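MlnE (Bacillus amyloliquefaciens subsp. plantarum, PDB 5D2E) forms the N-terminal B-type ketoreductase of a macrolactin assembly-line protein, which binds NADP and probably reduces keto groups of carrier-bound polyketide intermediates. Local coordinates at residues 243-247 / 248-252; 310-313 / 314-318; 370-373 / 374-378; 419-422 / 423-427; 429-432 / 433-436. All coordinates share one frame; numbering follows the deposited sequence.

Contact 1 (243-247 / 248-252); sequences TCYEP and RHYYK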
# COMPACT_ATOMS: atom_id res chain seq x y z
N THR A 243 -13.42 -0.85 6.31
CA THR A 243 -13.83 -0.64 7.70
C THR A 243 -12.98 -1.51 8.60
O THR A 243 -12.72 -2.69 8.27
CB THR A 243 -15.31 -1.00 7.87
OG1 THR A 243 -16.08 -0.31 6.91
CG2 THR A 243 -15.84 -0.66 9.22
N CYS A 244 -12.59 -0.99 9.77
CA CYS A 244 -11.96 -1.83 10.76
C CYS A 244 -12.98 -2.08 11.86
O CYS A 244 -13.52 -1.12 12.46
CB CYS A 244 -10.74 -1.16 11.32
SG CYS A 244 -9.97 -2.13 12.67
N TYR A 245 -13.27 -3.36 12.09
CA TYR A 245 -14.24 -3.80 13.08
C TYR A 245 -13.58 -4.36 14.29
O TYR A 245 -12.65 -5.16 14.20
CB TYR A 245 -15.12 -4.91 12.49
CG TYR A 245 -16.07 -4.44 11.42
CD1 TYR A 245 -17.31 -3.91 11.72
CD2 TYR A 245 -15.70 -4.50 10.08
CE1 TYR A 245 -18.16 -3.43 10.72
CE2 TYR A 245 -16.55 -4.04 9.07
CZ TYR A 245 -17.76 -3.52 9.41
OH TYR A 245 -18.55 -3.11 8.40
N GLU A 246 -13.99 -3.86 15.45
CA GLU A 246 -13.74 -4.58 16.70
C GLU A 246 -15.08 -5.21 17.02
O GLU A 246 -16.09 -4.83 16.44
CB GLU A 246 -13.32 -3.58 17.80
CG GLU A 246 -11.95 -2.98 17.56
CD GLU A 246 -11.57 -1.85 18.48
OE1 GLU A 246 -12.29 -1.65 19.46
OE2 GLU A 246 -10.54 -1.22 18.21
N PRO A 247 -15.12 -6.07 18.04
CA PRO A 247 -16.43 -6.67 18.34
C PRO A 247 -17.53 -5.70 18.76
O PRO A 247 -18.68 -5.88 18.37
CB PRO A 247 -16.09 -7.66 19.44
CG PRO A 247 -14.65 -8.02 19.14
CD PRO A 247 -14.04 -6.70 18.81
N ARG A 248 -17.19 -4.59 19.42
CA ARG A 248 -18.23 -3.60 19.86
C ARG A 248 -18.25 -2.22 19.16
O ARG A 248 -19.14 -1.42 19.37
CB ARG A 248 -18.08 -3.42 21.38
CG ARG A 248 -18.43 -4.70 22.14
CD ARG A 248 -18.61 -4.44 23.63
NE ARG A 248 -19.34 -5.60 24.11
CZ ARG A 248 -20.65 -5.66 24.41
NH1 ARG A 248 -21.44 -4.59 24.40
NH2 ARG A 248 -21.14 -6.82 24.78
N HIS A 249 -17.25 -1.96 18.34
CA HIS A 249 -17.03 -0.66 17.70
C HIS A 249 -16.41 -0.88 16.32
O HIS A 249 -15.76 -1.87 16.10
CB HIS A 249 -16.05 0.17 18.50
CG HIS A 249 -16.54 0.53 19.87
ND1 HIS A 249 -16.27 -0.23 20.99
CD2 HIS A 249 -17.34 1.55 20.28
CE1 HIS A 249 -16.85 0.33 22.04
NE2 HIS A 249 -17.50 1.41 21.63
N TYR A 250 -16.63 0.06 15.41
CA TYR A 250 -15.96 0.03 14.15
C TYR A 250 -15.53 1.43 13.75
O TYR A 250 -16.06 2.45 14.25
CB TYR A 250 -16.81 -0.64 13.07
CG TYR A 250 -18.08 0.09 12.66
CD1 TYR A 250 -19.28 -0.14 13.33
CD2 TYR A 250 -18.06 1.02 11.63
CE1 TYR A 250 -20.43 0.52 12.95
CE2 TYR A 250 -19.20 1.71 11.26
CZ TYR A 250 -20.39 1.43 11.93
OH TYR A 250 -21.52 2.09 11.56
N TYR A 251 -14.57 1.48 12.86
CA TYR A 251 -14.08 2.77 12.40
C TYR A 251 -13.69 2.79 10.92
O TYR A 251 -13.26 1.76 10.33
CB TYR A 251 -13.00 3.34 13.35
CG TYR A 251 -12.16 2.34 14.06
CD1 TYR A 251 -12.57 1.71 15.22
CD2 TYR A 251 -10.89 2.02 13.56
CE1 TYR A 251 -11.79 0.72 15.85
CE2 TYR A 251 -10.05 1.03 14.18
CZ TYR A 251 -10.50 0.37 15.32
OH TYR A 251 -9.63 -0.58 15.86
N LYS A 252 -13.92 3.96 10.33
CA LYS A 252 -13.63 4.23 8.98
C LYS A 252 -12.71 5.44 8.88
O LYS A 252 -12.66 6.26 9.79
CB LYS A 252 -14.93 4.58 8.28
CG LYS A 252 -15.86 3.41 8.03
CD LYS A 252 -16.84 3.83 6.94
CE LYS A 252 -17.52 2.64 6.32
NZ LYS A 252 -18.27 1.94 7.39
O HOH W 1 -19.31 -0.67 7.27
O HOH W 2 -14.66 -2.51 20.70

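Contact 2 (310-313 / 314-318); sequences SRET and AQKLS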
# COMPACT_ATOMS: atom_id res chain seq x y z
N SER A 310 27.35 3.03 -14.84
CA SER A 310 27.39 3.44 -16.21
C SER A 310 28.04 4.84 -16.24
O SER A 310 28.39 5.41 -15.21
CB SER A 310 25.98 3.58 -16.71
OG SER A 310 25.34 4.70 -16.12
N ARG A 311 28.13 5.42 -17.39
CA ARG A 311 28.65 6.77 -17.48
C ARG A 311 27.71 7.76 -16.79
O ARG A 311 28.15 8.69 -16.13
CB ARG A 311 28.88 7.14 -18.94
CG ARG A 311 29.24 8.58 -19.11
CD ARG A 311 29.51 8.87 -20.58
NE ARG A 311 30.52 8.00 -21.13
CZ ARG A 311 31.81 8.29 -21.16
NH1 ARG A 311 32.28 9.44 -20.60
NH2 ARG A 311 32.64 7.43 -21.68
N GLU A 312 26.41 7.57 -16.93
CA GLU A 312 25.48 8.43 -16.26
C GLU A 312 25.52 8.29 -14.73
O GLU A 312 25.45 9.28 -14.00
CB GLU A 312 24.08 8.15 -16.73
CG GLU A 312 23.19 9.35 -16.49
CD GLU A 312 21.82 9.22 -17.11
OE1 GLU A 312 21.75 8.65 -18.21
OE2 GLU A 312 20.81 9.65 -16.49
N THR A 313 25.65 7.09 -14.20
CA THR A 313 25.81 7.00 -12.75
C THR A 313 27.07 7.74 -12.30
O THR A 313 27.05 8.39 -11.28
CB THR A 313 25.79 5.59 -12.19
OG1 THR A 313 26.91 4.86 -12.64
CG2 THR A 313 24.52 4.85 -12.59
N ALA A 314 28.15 7.68 -13.08
CA ALA A 314 29.40 8.39 -12.72
C ALA A 314 29.22 9.89 -12.71
O ALA A 314 29.75 10.60 -11.83
CB ALA A 314 30.55 7.97 -13.67
N GLN A 315 28.52 10.40 -13.71
CA GLN A 315 28.21 11.78 -13.80
C GLN A 315 27.42 12.25 -12.56
O GLN A 315 27.65 13.33 -12.03
CB GLN A 315 27.39 12.05 -15.04
CG GLN A 315 28.24 11.98 -16.30
CD GLN A 315 27.46 12.01 -17.62
OE1 GLN A 315 26.22 12.04 -17.64
NE2 GLN A 315 28.20 11.97 -18.77
N LYS A 316 26.48 11.41 -12.11
CA LYS A 316 25.67 11.76 -10.97
C LYS A 316 26.52 11.84 -9.71
O LYS A 316 26.37 12.76 -8.91
CB LYS A 316 24.50 10.75 -10.82
CG LYS A 316 23.34 11.02 -11.76
CD LYS A 316 22.28 9.92 -11.57
CE LYS A 316 21.58 9.54 -12.86
NZ LYS A 316 20.70 10.62 -13.24
N LEU A 317 27.38 10.86 -9.52
CA LEU A 317 28.21 10.86 -8.38
C LEU A 317 29.13 12.11 -8.39
O LEU A 317 29.32 12.80 -7.34
CB LEU A 317 29.04 9.58 -8.33
CG LEU A 317 28.27 8.27 -8.26
CD1 LEU A 317 29.27 7.13 -8.19
CD2 LEU A 317 27.37 8.30 -7.00
N SER A 318 29.64 12.46 -9.57
CA SER A 318 30.49 13.64 -9.68
C SER A 318 29.77 14.91 -9.32
O SER A 318 30.35 15.79 -8.64
CB SER A 318 31.05 13.79 -11.12
OG SER A 318 31.88 12.67 -11.38
O HOH W 3 30.77 11.27 -18.55

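Contact 3 (370-373 / 374-378); sequences IKKT and KESIE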
# COMPACT_ATOMS: atom_id res chain seq x y z
N ILE A 370 -7.30 -7.93 -16.02
CA ILE A 370 -7.62 -8.94 -17.07
C ILE A 370 -6.39 -9.30 -17.90
O ILE A 370 -6.37 -10.38 -18.43
CB ILE A 370 -8.79 -8.54 -18.03
CG1 ILE A 370 -8.62 -7.13 -18.64
CG2 ILE A 370 -10.11 -8.56 -17.30
CD1 ILE A 370 -9.72 -6.66 -19.59
N LYS A 371 -5.40 -8.40 -18.01
CA LYS A 371 -4.19 -8.61 -18.79
C LYS A 371 -2.93 -8.82 -17.96
O LYS A 371 -1.87 -9.12 -18.51
CB LYS A 371 -3.97 -7.41 -19.69
CG LYS A 371 -5.19 -7.08 -20.55
CD LYS A 371 -5.03 -7.45 -22.02
CE LYS A 371 -4.28 -6.33 -22.75
NZ LYS A 371 -4.59 -6.29 -24.21
N LYS A 372 -3.02 -8.64 -16.65
CA LYS A 372 -1.86 -8.89 -15.81
C LYS A 372 -1.53 -10.34 -15.78
O LYS A 372 -2.36 -11.18 -15.91
CB LYS A 372 -2.12 -8.49 -14.34
CG LYS A 372 -1.86 -7.04 -14.01
CD LYS A 372 -0.41 -6.75 -13.77
CE LYS A 372 -0.18 -5.25 -13.67
NZ LYS A 372 1.26 -5.07 -13.46
N THR A 373 -0.27 -10.61 -15.54
CA THR A 373 0.19 -11.94 -15.17
C THR A 373 0.76 -11.92 -13.81
O THR A 373 1.17 -10.87 -13.29
CB THR A 373 1.31 -12.42 -16.08
OG1 THR A 373 2.48 -11.63 -15.87
CG2 THR A 373 0.92 -12.40 -17.53
N LYS A 374 0.83 -13.09 -13.21
CA LYS A 374 1.35 -13.23 -11.89
C LYS A 374 2.76 -12.74 -11.82
O LYS A 374 3.13 -12.10 -10.83
CB LYS A 374 1.31 -14.69 -11.49
CG LYS A 374 1.70 -14.97 -10.07
CD LYS A 374 1.88 -16.48 -9.88
CE LYS A 374 1.72 -16.84 -8.41
NZ LYS A 374 2.85 -16.33 -7.58
N GLU A 375 3.55 -13.04 -12.85
CA GLU A 375 4.92 -12.59 -12.92
C GLU A 375 5.10 -11.09 -12.93
O GLU A 375 6.04 -10.59 -12.35
CB GLU A 375 5.62 -13.20 -14.14
CG GLU A 375 5.89 -14.70 -13.91
CD GLU A 375 4.68 -15.60 -14.18
OE1 GLU A 375 3.68 -15.17 -14.83
OE2 GLU A 375 4.73 -16.75 -13.69
N SER A 376 4.23 -10.40 -13.63
CA SER A 376 4.25 -8.97 -13.67
C SER A 376 3.96 -8.36 -12.30
O SER A 376 4.61 -7.40 -11.89
CB SER A 376 3.20 -8.53 -14.67
OG SER A 376 3.21 -7.15 -14.74
N ILE A 377 2.95 -8.90 -11.63
CA ILE A 377 2.63 -8.49 -10.23
C ILE A 377 3.87 -8.71 -9.34
O ILE A 377 4.27 -7.76 -8.64
CB ILE A 377 1.43 -9.26 -9.69
CG1 ILE A 377 0.21 -8.93 -10.54
CG2 ILE A 377 1.22 -8.90 -8.23
CD1 ILE A 377 -1.00 -9.79 -10.25
N GLU A 378 4.48 -9.89 -9.40
CA GLU A 378 5.69 -10.19 -8.59
C GLU A 378 6.78 -9.16 -8.79
O GLU A 378 7.42 -8.73 -7.82
CB GLU A 378 6.31 -11.56 -8.87
CG GLU A 378 5.40 -12.72 -8.57
CD GLU A 378 5.84 -14.09 -9.13
OE1 GLU A 378 6.58 -14.20 -10.13
OE2 GLU A 378 5.41 -15.09 -8.52
O HOH W 4 4.34 -14.20 -17.24

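Contact 4 (419-422 / 423-427); sequences SDYA and FANGC. With NAP (NADP nicotinamide-adenine-dinucleotide phosphate), chain B.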
# COMPACT_ATOMS: atom_id res chain seq x y z
N SER A 419 -3.25 -1.80 -10.28
CA SER A 419 -3.75 -2.52 -9.08
C SER A 419 -2.62 -3.05 -8.13
O SER A 419 -2.74 -2.93 -6.90
CB SER A 419 -4.71 -3.63 -9.47
OG SER A 419 -4.05 -4.56 -10.25
N ASP A 420 -1.58 -3.62 -8.70
CA ASP A 420 -0.48 -4.21 -7.98
C ASP A 420 0.44 -3.11 -7.47
O ASP A 420 0.94 -3.17 -6.34
CB ASP A 420 0.33 -5.22 -8.78
CG ASP A 420 0.65 -4.75 -10.22
OD1 ASP A 420 0.09 -3.74 -10.68
OD2 ASP A 420 1.48 -5.40 -10.86
N TYR A 421 0.59 -2.06 -8.27
CA TYR A 421 1.37 -0.86 -7.85
C TYR A 421 0.71 -0.18 -6.66
O TYR A 421 1.39 0.19 -5.69
CB TYR A 421 1.51 0.11 -9.04
CG TYR A 421 2.35 1.33 -8.81
CD1 TYR A 421 3.75 1.26 -8.77
CD2 TYR A 421 1.75 2.59 -8.73
CE1 TYR A 421 4.53 2.40 -8.57
CE2 TYR A 421 2.53 3.73 -8.56
CZ TYR A 421 3.89 3.63 -8.48
OH TYR A 421 4.60 4.78 -8.31
N ALA A 422 -0.61 -0.00 -6.72
CA ALA A 422 -1.38 0.60 -5.65
C ALA A 422 -1.22 -0.25 -4.38
O ALA A 422 -0.94 0.30 -3.31
CB ALA A 422 -2.82 0.73 -6.06
N PHE A 423 -1.33 -1.58 -4.52
CA PHE A 423 -1.14 -2.50 -3.41
C PHE A 423 0.27 -2.35 -2.79
O PHE A 423 0.42 -2.27 -1.57
CB PHE A 423 -1.36 -3.94 -3.87
CG PHE A 423 -0.95 -4.97 -2.87
CD1 PHE A 423 -1.85 -5.34 -1.87
CD2 PHE A 423 0.29 -5.49 -2.85
CE1 PHE A 423 -1.53 -6.27 -0.93
CE2 PHE A 423 0.67 -6.38 -1.84
CZ PHE A 423 -0.26 -6.79 -0.90
N ALA A 424 1.30 -2.40 -3.65
CA ALA A 424 2.66 -2.35 -3.19
C ALA A 424 2.93 -1.05 -2.35
O ALA A 424 3.54 -1.09 -1.27
CB ALA A 424 3.62 -2.48 -4.33
N ASN A 425 2.42 0.07 -2.81
CA ASN A 425 2.61 1.30 -2.13
C ASN A 425 1.81 1.27 -0.82
O ASN A 425 2.30 1.69 0.22
CB ASN A 425 2.24 2.46 -3.01
CG ASN A 425 3.36 2.77 -4.03
OD1 ASN A 425 4.43 3.21 -3.65
ND2 ASN A 425 3.14 2.43 -5.30
N GLY A 426 0.60 0.70 -0.87
CA GLY A 426 -0.27 0.64 0.31
C GLY A 426 0.37 -0.22 1.38
O GLY A 426 0.18 0.03 2.59
N CYS A 427 1.15 -1.21 0.96
CA CYS A 427 1.89 -2.04 1.87
C CYS A 427 2.96 -1.24 2.68
O CYS A 427 3.03 -1.39 3.90
CB CYS A 427 2.43 -3.22 1.15
SG CYS A 427 3.23 -4.34 2.26
PA NAP B . 12.44 5.85 -11.51
O1A NAP B . 13.26 7.01 -12.13
O2A NAP B . 12.15 4.56 -12.25
O5B NAP B . 13.32 5.44 -10.23
C5B NAP B . 13.01 4.24 -9.53
C4B NAP B . 14.35 3.56 -9.38
O4B NAP B . 14.13 2.32 -8.67
C3B NAP B . 15.03 3.15 -10.72
O3B NAP B . 16.22 3.91 -10.93
C2B NAP B . 15.39 1.67 -10.53
O2B NAP B . 16.69 1.40 -10.99
C1B NAP B . 15.20 1.47 -9.01
N9A NAP B . 14.81 0.13 -8.62
C8A NAP B . 13.72 -0.61 -9.06
N7A NAP B . 13.71 -1.87 -8.51
C5A NAP B . 14.75 -1.92 -7.65
C6A NAP B . 15.32 -2.91 -6.77
N6A NAP B . 14.67 -4.12 -6.67
N1A NAP B . 16.51 -2.60 -6.09
C2A NAP B . 17.09 -1.39 -6.23
N3A NAP B . 16.61 -0.41 -7.05
C4A NAP B . 15.49 -0.61 -7.76
O3 NAP B . 11.02 6.40 -10.92
PN NAP B . 10.77 7.80 -10.14
O1N NAP B . 9.81 8.67 -10.94
O2N NAP B . 12.11 8.22 -9.61
O5D NAP B . 9.92 7.41 -8.82
C5D NAP B . 10.71 6.96 -7.68
C4D NAP B . 9.83 6.47 -6.53
O4D NAP B . 8.82 7.40 -6.19
C3D NAP B . 9.10 5.19 -6.96
O3D NAP B . 9.15 4.25 -5.90
C2D NAP B . 7.69 5.63 -7.29
O2D NAP B . 6.72 4.55 -7.12
C1D NAP B . 7.47 6.87 -6.37
N1N NAP B . 6.50 7.80 -7.00
C2N NAP B . 6.85 8.58 -8.08
C3N NAP B . 5.97 9.47 -8.72
C7N NAP B . 6.40 10.35 -9.93
O7N NAP B . 5.58 11.07 -10.50
N7N NAP B . 7.66 10.40 -10.39
C4N NAP B . 4.66 9.53 -8.24
C5N NAP B . 4.29 8.71 -7.16
C6N NAP B . 5.23 7.86 -6.54
P2B NAP B . 17.21 -0.08 -11.47
O1X NAP B . 16.33 -0.56 -12.62
O2X NAP B . 18.71 0.14 -11.85
O3X NAP B . 17.05 -0.97 -10.27

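Contact 5 (429-432 / 433-436); sequences DGFT and QYRS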
# COMPACT_ATOMS: atom_id res chain seq x y z
N ASP A 429 2.71 1.96 3.31
CA ASP A 429 1.93 2.81 4.15
C ASP A 429 1.56 2.09 5.50
O ASP A 429 1.70 2.70 6.59
CB ASP A 429 0.64 3.26 3.49
CG ASP A 429 0.84 4.02 2.17
OD1 ASP A 429 1.94 4.52 1.89
OD2 ASP A 429 -0.17 4.14 1.45
N GLY A 430 1.13 0.84 5.42
CA GLY A 430 0.84 0.03 6.60
C GLY A 430 2.09 -0.44 7.36
O GLY A 430 2.06 -0.56 8.60
N PHE A 431 3.22 -0.56 6.66
CA PHE A 431 4.43 -1.02 7.28
C PHE A 431 4.95 -0.04 8.32
O PHE A 431 5.72 -0.40 9.22
CB PHE A 431 5.50 -1.36 6.24
CG PHE A 431 6.71 -2.05 6.82
CD1 PHE A 431 6.63 -3.38 7.26
CD2 PHE A 431 7.92 -1.38 6.98
CE1 PHE A 431 7.75 -4.03 7.81
CE2 PHE A 431 9.04 -2.04 7.47
CZ PHE A 431 8.97 -3.35 7.91
N THR A 432 4.56 1.24 8.18
CA THR A 432 4.92 2.24 9.14
C THR A 432 4.50 1.77 10.55
O THR A 432 5.20 2.06 11.55
CB THR A 432 4.23 3.59 8.91
OG1 THR A 432 2.84 3.38 8.93
CG2 THR A 432 4.64 4.27 7.59
N GLN A 433 3.37 1.08 10.66
CA GLN A 433 2.88 0.64 11.98
C GLN A 433 3.72 -0.49 12.54
O GLN A 433 3.76 -0.65 13.74
CB GLN A 433 1.47 0.12 11.85
CG GLN A 433 0.47 1.22 11.54
CD GLN A 433 -0.97 0.65 11.61
OE1 GLN A 433 -1.36 -0.03 12.61
NE2 GLN A 433 -1.74 0.86 10.53
N TYR A 434 4.36 -1.29 11.69
CA TYR A 434 5.24 -2.32 12.13
C TYR A 434 6.46 -1.71 12.77
O TYR A 434 6.95 -2.13 13.82
CB TYR A 434 5.61 -3.26 10.97
CG TYR A 434 6.60 -4.37 11.31
CD1 TYR A 434 7.99 -4.17 11.21
CD2 TYR A 434 6.14 -5.62 11.72
CE1 TYR A 434 8.89 -5.19 11.48
CE2 TYR A 434 7.05 -6.64 12.04
CZ TYR A 434 8.42 -6.42 11.93
OH TYR A 434 9.30 -7.45 12.19
N ARG A 435 7.01 -0.69 12.12
CA ARG A 435 8.22 -0.06 12.66
C ARG A 435 7.94 0.56 14.04
O ARG A 435 8.77 0.52 14.92
CB ARG A 435 8.77 1.00 11.68
CG ARG A 435 9.23 0.35 10.39
CD ARG A 435 10.17 1.27 9.63
NE ARG A 435 11.56 1.03 10.06
CZ ARG A 435 12.34 1.93 10.62
NH1 ARG A 435 11.90 3.14 10.92
NH2 ARG A 435 13.56 1.58 10.87
N SER A 436 6.76 1.16 14.17
CA SER A 436 6.28 1.73 15.39
C SER A 436 6.15 0.63 16.45
O SER A 436 6.54 0.80 17.61
CB SER A 436 4.90 2.33 15.08
OG SER A 436 4.51 3.03 16.18
O HOH W 5 -1.01 2.53 8.33

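Contact 1 (243-247 / 248-252)
T243 faces K252 and Y250 at the open end of a hairpin: its CG2 methyl, anti to the backbone N (OG1 at chi1 -52°), rests 3.7 Å from CD2 of Y250. One residue on, C244 and Y251 form an antiparallel hydrogen-bonded pair. C244 N donates to Y251 O over 2.9 Å, and Y251 N answers to C244 O. On the same side of the sheet, C244 SG lies obliquely against the Y251 ring, 3.5 Å from CE2. Y245 points the other way and lies alongside Y250, CD1 to CB at 3.6 Å, with their ring planes at 38°. Its hydroxyl bonds E232, and a water links it to K252 NZ. E246 returns to the Y251 side. Its extended chain brings OE2 within 2.6 Å of Y251 OH, the donor, on the anti side and somewhat out of the carboxylate plane, which stands 85° from the ring. The other oxygen, OE1, reaches H249 ND1 through a water. P247 and R248 have the backbone angles of a type I turn, and E246 N bonds H249 O over 2.7 Å. Flanked by strands 205-214 and 35-46, this is a tight beta hairpin joining strand 242-245 to strand 249-257.

Contact 2 (310-313 / 314-318)
R311, E312 and T313 each offer a backbone carbonyl to the residue four places on, and S310 O starts the series by accepting A314 N at 3.1 Å. The successive bonds to Q315, K316 and L317 are of nearly equal length and establish the first turns of helix 311-321.

A second set of hydrogen bonds passes between side chain and backbone. S310 OG accepts T313 N at 3.1 Å, and T313 OG1 in return accepts S310 N at 2.9 Å; both are almost straight. The second of these bonds follows from T313 holding OG1 between its backbone N and carbonyl carbon (chi1 66°), turned back toward the start of the helix. Further along, A314 O takes both N and OG of S318, which reach it from opposite faces of the carbonyl plane.

The ionic contribution is modest. E312 and K316 cross at an angle, and OE2 lies 3.4 Å from NZ, a salt bridge on an exposed flank whose hydrogen bond is long and weak; K316 also makes a cation-pi contact with Y287.

Among the looser side-chain contacts, CG of R311 lies 3.6 Å from NE2 of Q315, their guanidinium and amide planes 63° apart. A water accepts from R311 NH1 and from Q315 NE2, tying the two ends together.

L317 turns to strand 326-329, and S307, which binds NADP, lies shortly before the helix in the chain. S310, at the N-cap, and T313 form a capping box, which opens the helix of a beta-alpha-beta unit in the Rossmann-type ketoreductase domain.

Contact 3 (370-373 / 374-378)
K372 NZ is gripped from several sides: it donates to S376 OG over 3.1 Å, hydrogen-bonds the carbonyl oxygen of K365 and forms a salt bridge with D420. This lysine is buried, so the carboxylate would be expected to balance its charge, while the two neutral oxygens satisfy further N-H directions. A bend at chi2 (-81°) brings the chain back toward the helix, and CD passes 3.9 Å from CG1 of I377 on the way.

T373 closes the helix start. As the N-cap residue it accepts S376 N at OG1 over 3.1 Å, with OG1 held between backbone N and carbonyl carbon (chi1 67°). Its carbonyl oxygen begins the main-chain series by accepting I377 N, a nearly straight bond at 170°. On the outer side the carboxylate of E375 folds back, OE1 standing 3.8 Å from T373 CB; a water donates to OE1 and keeps a weak link to T373 OG1. K374 and E378, one turn apart, add a salt bridge between NZ and OE2 of 3.0 Å.

The cap lies in the loop that follows strand 356-359 and opens helix 374-381. I377 packs on Y153 and F156 of helix 141-164, K374 makes a cation-pi contact with the same Y153, and D420 links the loop to the first turn of helix 419-437.

Contact 4 (419-422 / 423-427)
Y421 and N425, one helical turn apart, make the tight part of this contact. The amide nitrogen ND2 of N425 sits over the centre of the Y421 ring, 3.5 Å from CZ, with the amide turned 77° from the ring plane. The same nitrogen donates to Y421 O over 2.9 Å, from well above the carbonyl plane and along a bent path of 135°. N425 N reaches that oxygen from the opposite face at 3.1 Å, so two donors of one residue clasp a single carbonyl. The clasp should limit how far the amide can rotate, and its other end, OD1, receives a hydrogen bond from K384 NZ. Y421 holds CG anti to its backbone N (chi1 -176°), which carries the ring outward to NADP. There OH is hydrogen-bonded to the ribose hydroxyl O2D at a very short, doubtful 2.4 Å. Tyrosine and asparagine four residues apart, with a lysine from outside the helix, are consistent with the active site of polyketide-synthase ketoreductases, where lysine and asparagine have exchanged places relative to classical short-chain dehydrogenases.

The rest of the contact is looser, though no less buried; no flank of it faces solvent. Across S419, A422 and F423 there is little between side chains, and the main-chain bonds do the joining, as from F423 N to S419 O at 3.1 Å. These side chains look outward instead: S419 and A422 meet T197, and F423 meets A190, all on helix 186-201. D420 and A424 lean on helix 374-381, while Y421 and N425 touch S408 at the end of strand 402-408.

Contact 5 (429-432 / 433-436)
F431 O accepts R435 N at 3.2 Å in ordinary helical fashion, whereas G430 O takes Q433 N, only three residues on, at 2.9 Å with the donor well above the carbonyl plane. This is the later part of helix 419-437, the helix of the beta-alpha-beta unit between strands 402-408 and 443-453 of the Rossmann-type domain. Its side-chain contact centres on F431, whose ring runs beside that of Y434. Both hold CG anti to the backbone N (chi1 -171° and 177°), which, from positions three apart on the helix, sends the rings the same way. The planes are 17° from parallel but slid apart, so overlap is slight and F431 CE1 meets Y434 CD1 at 3.4 Å. Y434 CB adds an off-centre CH-pi contact to the same ring. R435 crosses obliquely, its CG 3.8 Å from F431 CE2, before the guanidinium goes on to D392 and T444 and makes a cation-pi contact with F403. D429 spends its carboxylate on S407, S446 and N448. Its carbonyl oxygen serves the helix: T432 OG1 donates to D429 O over 2.7 Å, and a water bridges that oxygen to Q433 NE2, 2.9 Å from the amide nitrogen.

In the fold
Contacts 4 and 5 share helix 419-437, their centres about 15 Å apart: contact 4 holds the tyrosine at the cofactor, while F431 in contact 5 stays about 14 Å from NADP. Contact 3 touches contact 4 directly through K372 NZ and D420 OD2, 2.6 Å apart, which ties a loop to the residue next to Y421. Contact 2 approaches the cofactor from another side, with the T313 side chain about 8 Å from it. Contact 1 lies away from the site, about 52 Å from contact 2 between centres, and comes within about 9 Å of contact 5 at the nearest atoms. Contacts 2 to 5 thus involve three helices of the ketoreductase domain, contact 1 a distant hairpin.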